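Local coordinates for protein HhaI Restriction Endonuclease (Haemophilus parahaemolyticus, PDB 6UKF) that binds its cognate DNA site and cleaves it as a restriction endonuclease, probably with the help of a divalent metal ion, at residues A[173-178]-A[206-211]; A[179-184]-A[190-195]; A[83-88]-A[228-233]. All blocks are in the same frame, centred on the assembly; numbering follows the deposited sequence. Where two conformers were deposited one is given.

In the fold
Contacts 1 and 2 belong to one small domain and touch: Leu176 of the helix in contact 1 packs against Tyr183 and Leu190 of contact 2, and the centres of the two contacts are about 10 Å apart. Contact 3 lies about 37 Å from contact 1 and about 44 Å from contact 2, centre to centre, in the part holding the calcium ion. Between helix and strand, contacts 1 and 3 are buried and apolar; in contact 1 the far side of the strand adds a lysine-phosphate bond. Contact 2, partly buried and farther from the nucleic acid, is held mainly by hydrogen bonds. Along the sequence, contact 3 encloses contact 1, which encloses contact 2.

Contact 1. Residues A[173-178]-A[206-211]; sequences KQALDK and KDFLIK. With nucleotides of chain C.
Ala175 and Phe208 meet where helix 169-179 packs on a four-stranded antiparallel sheet, with strand 207-212 as an inner strand. The apolar contact is small and rests on two pairs. The methyl CB of Ala175 points at the strand and comes obliquely to the ring of Phe208, 4.3 Å from its CE2. The next residue round the helix, Leu176, brings its CD2 branch to 4.4 Å from CD1 of Ile210. Ile201 of the neighbouring strand 199-202 touches Ala175, Leu176 and Phe208, and Phe172 of the same helix meets the Phe208 ring edge-to-face.

Phe208 and Ile210 face the helix; Leu209 and Lys211, one residue out of step, reach the DNA instead. Leu209 has CG anti to its own N (chi1 176°), and its CD2 branch rests on the sugar of DC6 of chain C, 3.6 Å from C3'. The polar contact belongs to Lys211. Its chain is bent at chi2, chi3 and chi4, curling round the phosphate oxygen so that CG and CE also lie near it, and its ammonium gives a hydrogen bond to the backbone of the DNA: NZ of Lys211 to OP1 of DG7 of chain C, 2.9 Å.

Contact 2. Residues A[179-184]-A[190-195]; sequences KGISYT and LHSDEN
Ser192 and Ser182 make a short bond: the hydroxyl OG of Ser192 donates a hydrogen bond to O of Ser182 at 2.6 Å, meeting the carbonyl nearly head-on. The same OG accepts from the backbone N of Glu194 at 3.0 Å, an ST turn, so this hydroxyl is gripped as donor and acceptor at once. With OG anti to the N of Ser192 (chi1 174°), it reaches both partners. Glu194, two residues on, adds a second tie: its OE1 takes the N-H of Ser182 at 2.8 Å, a straight bond (170°) that arrives on the anti side of the carboxylate and well out of its plane, with a weak one from Ser182 OG. A water joins the other oxygen, OE2, to O of Gly180.

Thr184 and His191 form an antiparallel hydrogen-bonded pair at the open end of the hairpin, N of Thr184 to O of His191 at 2.8 Å and N of His191 to O of Thr184 at 2.7 Å.

Beyond these bonds, CD1 of Leu190 lies 3.6 Å from CB of Tyr183, the two side chains crossing at about a right angle. The Tyr183 ring continues onto Lys173 and Leu176 of helix 169-179. The whole is a helix end passing into a beta hairpin: Gly180, with positive phi, ends the helix in a Schellman motif, and the hairpin of strands 184-186 and 189-191 follows.

Contact 3. Residues A[83-88]-A[228-233]; sequences QKIMQF and ANVIFS
Phe232 presents the edge of its ring to Ile85: the methyl CD1 of Ile85 sits near the ring plane, 3.8 Å from CZ and 4.2 Å from CE2 of Phe232. The two side chains come from opposite directions, isoleucine from the helix and phenylalanine from the strand. The ring of Phe232 is also stacked with Trp116 of helix 110-123.

The other branch of Ile85 makes the second touch. Its CG2 stands anti to the backbone N, while CG1 is turned beside that N (chi1 -65°); the fork therefore spans two strand positions, with CG2 lying 4.2 Å from CG2 of Val230 and the two side chains crossing at a slant. The contact is entirely hydrocarbon.

On the strand, Val230 points at the helix and the ring end of Phe232 reaches it, whereas Ile231 between them packs on a cytosine base of the DNA and its backbone bonds to Thr153, a residue of the calcium site. Strand 228-236 is the central strand of a five-stranded antiparallel sheet, flanked by strands 51-62 and 148-156. Helix 80-91 covers it through Ile85, which also touches Val112 and Phe113 of helix 110-123.

Contact 1. Residues A[173-178]-A[206-211]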
loop_
_atom_site.group_PDB
_atom_site.type_symbol
_atom_site.label_atom_id
_atom_site.label_comp_id
_atom_site.label_asym_id
_atom_site.label_seq_id
_atom_site.Cartn_x
_atom_site.Cartn_y
_atom_site.Cartn_z
ATOM N N LYS A 173 -12.980 7.825 27.081
ATOM C CA LYS A 173 -14.215 7.858 27.855
ATOM C C LYS A 173 -14.708 9.287 28.036
ATOM O O LYS A 173 -15.914 9.549 27.966
ATOM C CB LYS A 173 -14.004 7.194 29.215
ATOM C CG LYS A 173 -13.850 5.684 29.156
ATOM C CD LYS A 173 -13.748 5.080 30.554
ATOM C CE LYS A 173 -13.598 3.569 30.488
ATOM N NZ LYS A 173 -13.264 2.963 31.802
ATOM N N GLN A 174 -13.789 10.226 28.270
ATOM C CA GLN A 174 -14.189 11.620 28.438
ATOM C C GLN A 174 -14.672 12.222 27.123
ATOM O O GLN A 174 -15.593 13.046 27.120
ATOM C CB GLN A 174 -13.037 12.420 29.051
ATOM C CG GLN A 174 -12.795 12.062 30.514
ATOM C CD GLN A 174 -11.581 12.740 31.116
ATOM O OE1 GLN A 174 -11.121 13.771 30.629
ATOM N NE2 GLN A 174 -11.058 12.160 32.189
ATOM N N ALA A 175 -14.084 11.807 25.997
ATOM C CA ALA A 175 -14.585 12.254 24.700
ATOM C C ALA A 175 -15.997 11.733 24.446
ATOM O O ALA A 175 -16.854 12.467 23.938
ATOM C CB ALA A 175 -13.637 11.818 23.581
ATOM N N LEU A 176 -16.260 10.470 24.793
ATOM C CA LEU A 176 -17.609 9.929 24.655
ATOM C C LEU A 176 -18.591 10.711 25.515
ATOM O O LEU A 176 -19.697 11.046 25.073
ATOM C CB LEU A 176 -17.617 8.456 25.063
ATOM C CG LEU A 176 -16.926 7.479 24.114
ATOM C CD1 LEU A 176 -16.675 6.156 24.816
ATOM C CD2 LEU A 176 -17.756 7.268 22.856
ATOM N N ASP A 177 -18.201 10.998 26.755
ATOM C CA ASP A 177 -19.043 11.781 27.647
ATOM C C ASP A 177 -19.362 13.142 27.040
ATOM O O ASP A 177 -20.520 13.578 27.033
ATOM C CB ASP A 177 -18.314 11.933 28.978
ATOM C CG ASP A 177 -19.159 12.578 30.039
ATOM O OD1 ASP A 177 -20.315 12.749 29.836
ATOM O OD2 ASP A 177 -18.549 12.926 31.164
ATOM N N LYS A 178 -18.343 13.822 26.509
ATOM C CA LYS A 178 -18.550 15.137 25.912
ATOM C C LYS A 178 -19.519 15.071 24.739
ATOM O O LYS A 178 -20.354 15.967 24.562
ATOM C CB LYS A 178 -17.206 15.708 25.455
ATOM C CG LYS A 178 -17.321 16.916 24.538
ATOM N N LYS A 206 -6.436 14.144 20.662
ATOM C CA LYS A 206 -6.513 12.858 19.987
ATOM C C LYS A 206 -7.809 12.799 19.198
ATOM O O LYS A 206 -8.881 13.110 19.728
ATOM C CB LYS A 206 -6.437 11.691 20.975
ATOM C CG LYS A 206 -5.030 11.435 21.501
ATOM C CD LYS A 206 -4.918 10.098 22.223
ATOM C CE LYS A 206 -3.469 9.781 22.573
ATOM N NZ LYS A 206 -2.941 10.651 23.659
ATOM N N ASP A 207 -7.701 12.423 17.929
ATOM C CA ASP A 207 -8.856 12.170 17.081
ATOM C C ASP A 207 -9.103 10.668 17.087
ATOM O O ASP A 207 -8.212 9.887 16.734
ATOM C CB ASP A 207 -8.601 12.665 15.658
ATOM C CG ASP A 207 -8.301 14.152 15.600
ATOM O OD1 ASP A 207 -8.871 14.882 16.343
ATOM O OD2 ASP A 207 -7.397 14.572 14.719
ATOM N N PHE A 208 -10.298 10.268 17.503
ATOM C CA PHE A 208 -10.654 8.864 17.620
ATOM C C PHE A 208 -11.567 8.474 16.467
ATOM O O PHE A 208 -12.322 9.297 15.943
ATOM C CB PHE A 208 -11.358 8.578 18.951
ATOM C CG PHE A 208 -10.526 8.898 20.162
ATOM C CD1 PHE A 208 -9.555 8.017 20.607
ATOM C CD2 PHE A 208 -10.719 10.081 20.854
ATOM C CE1 PHE A 208 -8.790 8.314 21.718
ATOM C CE2 PHE A 208 -9.955 10.383 21.966
ATOM C CZ PHE A 208 -8.990 9.497 22.398
ATOM N N LEU A 209 -11.480 7.209 16.071
ATOM C CA LEU A 209 -12.346 6.637 15.050
ATOM C C LEU A 209 -12.921 5.344 15.602
ATOM O O LEU A 209 -12.188 4.531 16.173
ATOM C CB LEU A 209 -11.566 6.354 13.763
ATOM C CG LEU A 209 -12.334 5.662 12.634
ATOM C CD1 LEU A 209 -13.460 6.541 12.115
ATOM C CD2 LEU A 209 -11.381 5.288 11.509
ATOM N N ILE A 210 -14.226 5.157 15.429
ATOM C CA ILE A 210 -14.948 4.014 15.975
ATOM C C ILE A 210 -15.403 3.138 14.816
ATOM O O ILE A 210 -16.014 3.629 13.860
ATOM C CB ILE A 210 -16.140 4.477 16.832
ATOM C CG1 ILE A 210 -15.648 5.368 17.979
ATOM C CG2 ILE A 210 -16.906 3.283 17.375
ATOM C CD1 ILE A 210 -16.746 6.118 18.696
ATOM N N LYS A 211 -15.095 1.843 14.901
ATOM C CA LYS A 211 -15.427 0.879 13.863
ATOM C C LYS A 211 -16.071 -0.341 14.501
ATOM O O LYS A 211 -15.618 -0.824 15.544
ATOM C CB LYS A 211 -14.180 0.421 13.095
ATOM C CG LYS A 211 -13.364 1.545 12.473
ATOM C CD LYS A 211 -14.036 2.121 11.232
ATOM C CE LYS A 211 -13.602 1.395 9.962
ATOM N NZ LYS A 211 -12.354 1.944 9.376
ATOM P P DG C 7 -8.714 2.167 10.668
ATOM O OP1 DG C 7 -9.986 1.448 10.896
ATOM O OP2 DG C 7 -8.101 2.930 11.773
ATOM O "O5'" DG C 7 -7.640 1.109 10.120
ATOM C "C5'" DG C 7 -8.039 0.129 9.164
ATOM C "C4'" DG C 7 -7.056 -1.026 9.095
ATOM O "O4'" DG C 7 -5.869 -0.621 8.350
ATOM C "C3'" DG C 7 -6.525 -1.540 10.431
ATOM O "O3'" DG C 7 -6.265 -2.948 10.321
ATOM C "C2'" DG C 7 -5.269 -0.698 10.645
ATOM C "C1'" DG C 7 -4.747 -0.531 9.223
ATOM N N9 DG C 7 -4.099 0.748 8.960
ATOM C C8 DG C 7 -4.534 1.990 9.350
ATOM N N7 DG C 7 -3.765 2.960 8.943
ATOM C C5 DG C 7 -2.766 2.320 8.221
ATOM C C6 DG C 7 -1.649 2.855 7.539
ATOM O O6 DG C 7 -1.312 4.040 7.431
ATOM N N1 DG C 7 -0.885 1.858 6.938
ATOM C C2 DG C 7 -1.166 0.515 6.991
ATOM N N2 DG C 7 -0.313 -0.297 6.353
ATOM N N3 DG C 7 -2.209 0.002 7.625
ATOM C C4 DG C 7 -2.963 0.959 8.215
ATOM P P DC C 6 -7.855 8.839 8.504
ATOM O OP1 DC C 6 -9.079 9.637 8.272
ATOM O OP2 DC C 6 -6.832 9.343 9.445
ATOM O "O5'" DC C 6 -8.262 7.373 8.992
ATOM C "C5'" DC C 6 -9.339 6.691 8.360
ATOM C "C4'" DC C 6 -9.046 5.214 8.195
ATOM O "O4'" DC C 6 -8.023 5.027 7.169
ATOM C "C3'" DC C 6 -8.501 4.493 9.430
ATOM O "O3'" DC C 6 -8.970 3.148 9.424
ATOM C "C2'" DC C 6 -6.993 4.600 9.236
ATOM C "C1'" DC C 6 -6.894 4.369 7.735
ATOM N N1 DC C 6 -5.670 4.891 7.072
ATOM C C2 DC C 6 -5.128 4.162 6.018
ATOM O O2 DC C 6 -5.674 3.106 5.681
ATOM N N3 DC C 6 -4.016 4.626 5.398
ATOM C C4 DC C 6 -3.462 5.774 5.789
ATOM N N4 DC C 6 -2.369 6.192 5.142
ATOM C C5 DC C 6 -4.009 6.543 6.859
ATOM C C6 DC C 6 -5.106 6.069 7.465
#

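Contact 2. Residues A[179-184]-A[190-195]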
loop_
_atom_site.group_PDB
_atom_site.type_symbol
_atom_site.label_atom_id
_atom_site.label_comp_id
_atom_site.label_asym_id
_atom_site.label_seq_id
_atom_site.Cartn_x
_atom_site.Cartn_y
_atom_site.Cartn_z
ATOM N N LYS A 179 -19.422 14.022 23.922
ATOM C CA LYS A 179 -20.251 13.910 22.728
ATOM C C LYS A 179 -21.653 13.396 23.024
ATOM O O LYS A 179 -22.487 13.364 22.112
ATOM C CB LYS A 179 -19.576 12.986 21.711
ATOM N N GLY A 180 -21.934 13.000 24.262
ATOM C CA GLY A 180 -23.260 12.529 24.609
ATOM C C GLY A 180 -23.598 11.154 24.084
ATOM O O GLY A 180 -24.777 10.855 23.874
ATOM N N ILE A 181 -22.599 10.301 23.875
ATOM C CA ILE A 181 -22.823 8.945 23.386
ATOM C C ILE A 181 -22.986 8.014 24.579
ATOM O O ILE A 181 -22.154 8.007 25.494
ATOM C CB ILE A 181 -21.663 8.485 22.485
ATOM C CG1 ILE A 181 -21.613 9.325 21.207
ATOM C CG2 ILE A 181 -21.815 7.002 22.142
ATOM C CD1 ILE A 181 -20.343 9.152 20.404
ATOM N N SER A 182 -24.063 7.231 24.572
ATOM C CA SER A 182 -24.281 6.227 25.604
ATOM C C SER A 182 -23.411 5.015 25.308
ATOM O O SER A 182 -23.364 4.538 24.169
ATOM C CB SER A 182 -25.750 5.812 25.618
ATOM O OG SER A 182 -26.594 6.948 25.591
ATOM N N TYR A 183 -22.716 4.516 26.326
ATOM C CA TYR A 183 -21.766 3.447 26.068
ATOM C C TYR A 183 -21.426 2.699 27.346
ATOM O O TYR A 183 -21.704 3.148 28.460
ATOM C CB TYR A 183 -20.471 4.009 25.475
ATOM C CG TYR A 183 -19.646 4.760 26.499
ATOM C CD1 TYR A 183 -18.654 4.118 27.232
ATOM C CD2 TYR A 183 -19.871 6.108 26.748
ATOM C CE1 TYR A 183 -17.909 4.799 28.176
ATOM C CE2 TYR A 183 -19.126 6.797 27.690
ATOM C CZ TYR A 183 -18.148 6.137 28.399
ATOM O OH TYR A 183 -17.405 6.819 29.337
ATOM N N THR A 184 -20.797 1.543 27.145
ATOM C CA THR A 184 -20.136 0.769 28.179
ATOM C C THR A 184 -18.835 0.261 27.580
ATOM O O THR A 184 -18.803 -0.129 26.409
ATOM C CB THR A 184 -20.992 -0.438 28.581
ATOM O OG1 THR A 184 -22.262 0.010 29.071
ATOM C CG2 THR A 184 -20.294 -1.275 29.651
ATOM N N LEU A 190 -15.509 -1.157 22.993
ATOM C CA LEU A 190 -16.596 -0.214 23.205
ATOM C C LEU A 190 -17.922 -0.877 22.865
ATOM O O LEU A 190 -18.044 -1.555 21.841
ATOM C CB LEU A 190 -16.396 1.014 22.315
ATOM C CG LEU A 190 -17.519 2.049 22.265
ATOM C CD1 LEU A 190 -17.738 2.665 23.631
ATOM C CD2 LEU A 190 -17.201 3.120 21.235
ATOM N N HIS A 191 -18.911 -0.679 23.732
ATOM C CA HIS A 191 -20.258 -1.189 23.525
ATOM C C HIS A 191 -21.237 -0.028 23.582
ATOM O O HIS A 191 -21.152 0.818 24.479
ATOM C CB HIS A 191 -20.623 -2.234 24.579
ATOM C CG HIS A 191 -19.923 -3.542 24.392
ATOM N ND1 HIS A 191 -18.665 -3.792 24.895
ATOM C CD2 HIS A 191 -20.300 -4.671 23.745
ATOM C CE1 HIS A 191 -18.300 -5.020 24.573
ATOM N NE2 HIS A 191 -19.274 -5.574 23.875
ATOM N N SER A 192 -22.149 0.017 22.616
ATOM C CA SER A 192 -23.157 1.064 22.570
ATOM C C SER A 192 -24.304 0.596 21.691
ATOM O O SER A 192 -24.084 -0.072 20.678
ATOM C CB SER A 192 -22.572 2.364 22.006
ATOM O OG SER A 192 -23.580 3.344 21.837
ATOM N N ASP A 193 -25.523 0.946 22.091
ATOM C CA ASP A 193 -26.701 0.720 21.268
ATOM C C ASP A 193 -26.943 1.852 20.279
ATOM O O ASP A 193 -27.929 1.806 19.537
ATOM C CB ASP A 193 -27.944 0.517 22.139
ATOM C CG ASP A 193 -27.896 -0.780 22.923
ATOM O OD1 ASP A 193 -27.950 -0.728 24.169
ATOM O OD2 ASP A 193 -27.788 -1.851 22.290
ATOM N N GLU A 194 -26.080 2.863 20.260
ATOM C CA GLU A 194 -26.124 3.876 19.220
ATOM C C GLU A 194 -25.393 3.370 17.979
ATOM O O GLU A 194 -24.576 2.447 18.038
ATOM C CB GLU A 194 -25.502 5.184 19.716
ATOM C CG GLU A 194 -26.211 5.762 20.933
ATOM C CD GLU A 194 -25.862 7.217 21.195
ATOM O OE1 GLU A 194 -25.705 7.567 22.317
ATOM O OE2 GLU A 194 -25.747 8.046 20.163
ATOM N N ASN A 195 -25.713 3.979 16.839
ATOM C CA ASN A 195 -25.122 3.600 15.556
ATOM C C ASN A 195 -23.907 4.490 15.345
ATOM O O ASN A 195 -24.008 5.607 14.834
ATOM C CB ASN A 195 -26.136 3.768 14.433
ATOM C CG ASN A 195 -27.347 2.873 14.602
ATOM O OD1 ASN A 195 -28.487 3.329 14.512
ATOM N ND2 ASN A 195 -27.106 1.589 14.842
HETATM O O HOH W 1 -25.408 10.556 20.742
#

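Contact 3. Residues A[83-88]-A[228-233]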
loop_
_atom_site.group_PDB
_atom_site.type_symbol
_atom_site.label_atom_id
_atom_site.label_comp_id
_atom_site.label_asym_id
_atom_site.label_seq_id
_atom_site.Cartn_x
_atom_site.Cartn_y
_atom_site.Cartn_z
ATOM N N GLN A 83 16.613 8.597 -7.769
ATOM C CA GLN A 83 17.433 9.790 -7.951
ATOM C C GLN A 83 16.923 10.645 -9.103
ATOM O O GLN A 83 16.912 11.878 -9.009
ATOM C CB GLN A 83 18.896 9.385 -8.153
ATOM C CG GLN A 83 19.622 9.148 -6.839
ATOM C CD GLN A 83 20.838 8.255 -6.968
ATOM O OE1 GLN A 83 21.157 7.758 -8.047
ATOM N NE2 GLN A 83 21.527 8.043 -5.854
ATOM N N LYS A 84 16.494 10.013 -10.199
ATOM C CA LYS A 84 15.943 10.780 -11.312
ATOM C C LYS A 84 14.697 11.545 -10.883
ATOM O O LYS A 84 14.513 12.710 -11.258
ATOM C CB LYS A 84 15.612 9.858 -12.484
ATOM C CG LYS A 84 16.813 9.191 -13.136
ATOM C CD LYS A 84 16.371 8.239 -14.236
ATOM C CE LYS A 84 17.482 7.285 -14.640
ATOM N NZ LYS A 84 18.741 7.990 -15.004
ATOM N N ILE A 85 13.831 10.905 -10.097
ATOM C CA ILE A 85 12.617 11.565 -9.625
ATOM C C ILE A 85 12.971 12.731 -8.713
ATOM O O ILE A 85 12.448 13.842 -8.860
ATOM C CB ILE A 85 11.699 10.548 -8.923
ATOM C CG1 ILE A 85 11.205 9.501 -9.925
ATOM C CG2 ILE A 85 10.532 11.262 -8.251
ATOM C CD1 ILE A 85 10.558 8.298 -9.277
ATOM N N MET A 86 13.857 12.488 -7.744
ATOM C CA MET A 86 14.263 13.550 -6.830
ATOM C C MET A 86 14.916 14.699 -7.581
ATOM O O MET A 86 14.669 15.872 -7.275
ATOM C CB MET A 86 15.235 12.995 -5.794
ATOM C CG MET A 86 14.598 12.050 -4.805
ATOM S SD MET A 86 15.793 11.303 -3.687
ATOM C CE MET A 86 16.512 12.747 -2.907
ATOM N N GLN A 87 15.766 14.382 -8.556
ATOM C CA GLN A 87 16.425 15.425 -9.330
ATOM C C GLN A 87 15.404 16.268 -10.080
ATOM O O GLN A 87 15.473 17.502 -10.072
ATOM C CB GLN A 87 17.418 14.786 -10.297
ATOM C CG GLN A 87 18.031 15.746 -11.291
ATOM C CD GLN A 87 19.066 15.077 -12.161
ATOM O OE1 GLN A 87 19.868 14.273 -11.687
ATOM N NE2 GLN A 87 19.048 15.400 -13.446
ATOM N N PHE A 88 14.437 15.618 -10.730
ATOM C CA PHE A 88 13.424 16.372 -11.455
ATOM C C PHE A 88 12.647 17.284 -10.513
ATOM O O PHE A 88 12.431 18.466 -10.807
ATOM C CB PHE A 88 12.467 15.436 -12.186
ATOM C CG PHE A 88 11.368 16.164 -12.893
ATOM C CD1 PHE A 88 10.177 16.446 -12.247
ATOM C CD2 PHE A 88 11.542 16.609 -14.192
ATOM C CE1 PHE A 88 9.175 17.141 -12.888
ATOM C CE2 PHE A 88 10.541 17.302 -14.840
ATOM C CZ PHE A 88 9.354 17.566 -14.188
ATOM N N ALA A 228 4.564 14.000 2.930
ATOM C CA ALA A 228 4.271 13.816 1.518
ATOM C C ALA A 228 5.196 12.763 0.927
ATOM O O ALA A 228 6.393 12.720 1.237
ATOM C CB ALA A 228 4.436 15.132 0.753
ATOM N N ASN A 229 4.622 11.946 0.062
ATOM C CA ASN A 229 5.371 10.846 -0.563
ATOM C C ASN A 229 5.187 10.840 -2.074
ATOM O O ASN A 229 4.103 11.194 -2.578
ATOM C CB ASN A 229 4.956 9.476 -0.003
ATOM C CG ASN A 229 3.472 9.338 0.287
ATOM O OD1 ASN A 229 3.086 8.906 1.377
ATOM N ND2 ASN A 229 2.625 9.686 -0.676
ATOM N N VAL A 230 6.266 10.506 -2.763
ATOM C CA VAL A 230 6.148 10.033 -4.131
ATOM C C VAL A 230 5.469 8.677 -4.079
ATOM O O VAL A 230 5.848 7.814 -3.280
ATOM C CB VAL A 230 7.542 9.935 -4.765
ATOM C CG1 VAL A 230 7.462 9.317 -6.142
ATOM C CG2 VAL A 230 8.190 11.311 -4.821
ATOM N N ILE A 231 4.442 8.487 -4.899
ATOM C CA ILE A 231 3.645 7.265 -4.834
ATOM C C ILE A 231 3.170 6.920 -6.236
ATOM O O ILE A 231 2.799 7.798 -7.020
ATOM C CB ILE A 231 2.504 7.400 -3.802
ATOM C CG1 ILE A 231 1.687 6.111 -3.722
ATOM C CG2 ILE A 231 1.615 8.601 -4.120
ATOM C CD1 ILE A 231 0.899 5.993 -2.444
ATOM N N PHE A 232 3.201 5.631 -6.551
ATOM C CA PHE A 232 2.945 5.142 -7.895
ATOM C C PHE A 232 1.547 4.557 -7.998
ATOM O O PHE A 232 1.088 3.851 -7.098
ATOM C CB PHE A 232 3.992 4.095 -8.269
ATOM C CG PHE A 232 5.387 4.635 -8.248
ATOM C CD1 PHE A 232 6.164 4.548 -7.108
ATOM C CD2 PHE A 232 5.901 5.292 -9.353
ATOM C CE1 PHE A 232 7.439 5.075 -7.079
ATOM C CE2 PHE A 232 7.179 5.819 -9.329
ATOM C CZ PHE A 232 7.949 5.709 -8.190
ATOM N N SER A 233 0.875 4.871 -9.098
ATOM C CA SER A 233 -0.427 4.312 -9.419
ATOM C C SER A 233 -0.309 3.492 -10.693
ATOM O O SER A 233 0.438 3.850 -11.610
ATOM C CB SER A 233 -1.467 5.414 -9.611
ATOM O OG SER A 233 -1.743 6.054 -8.379
#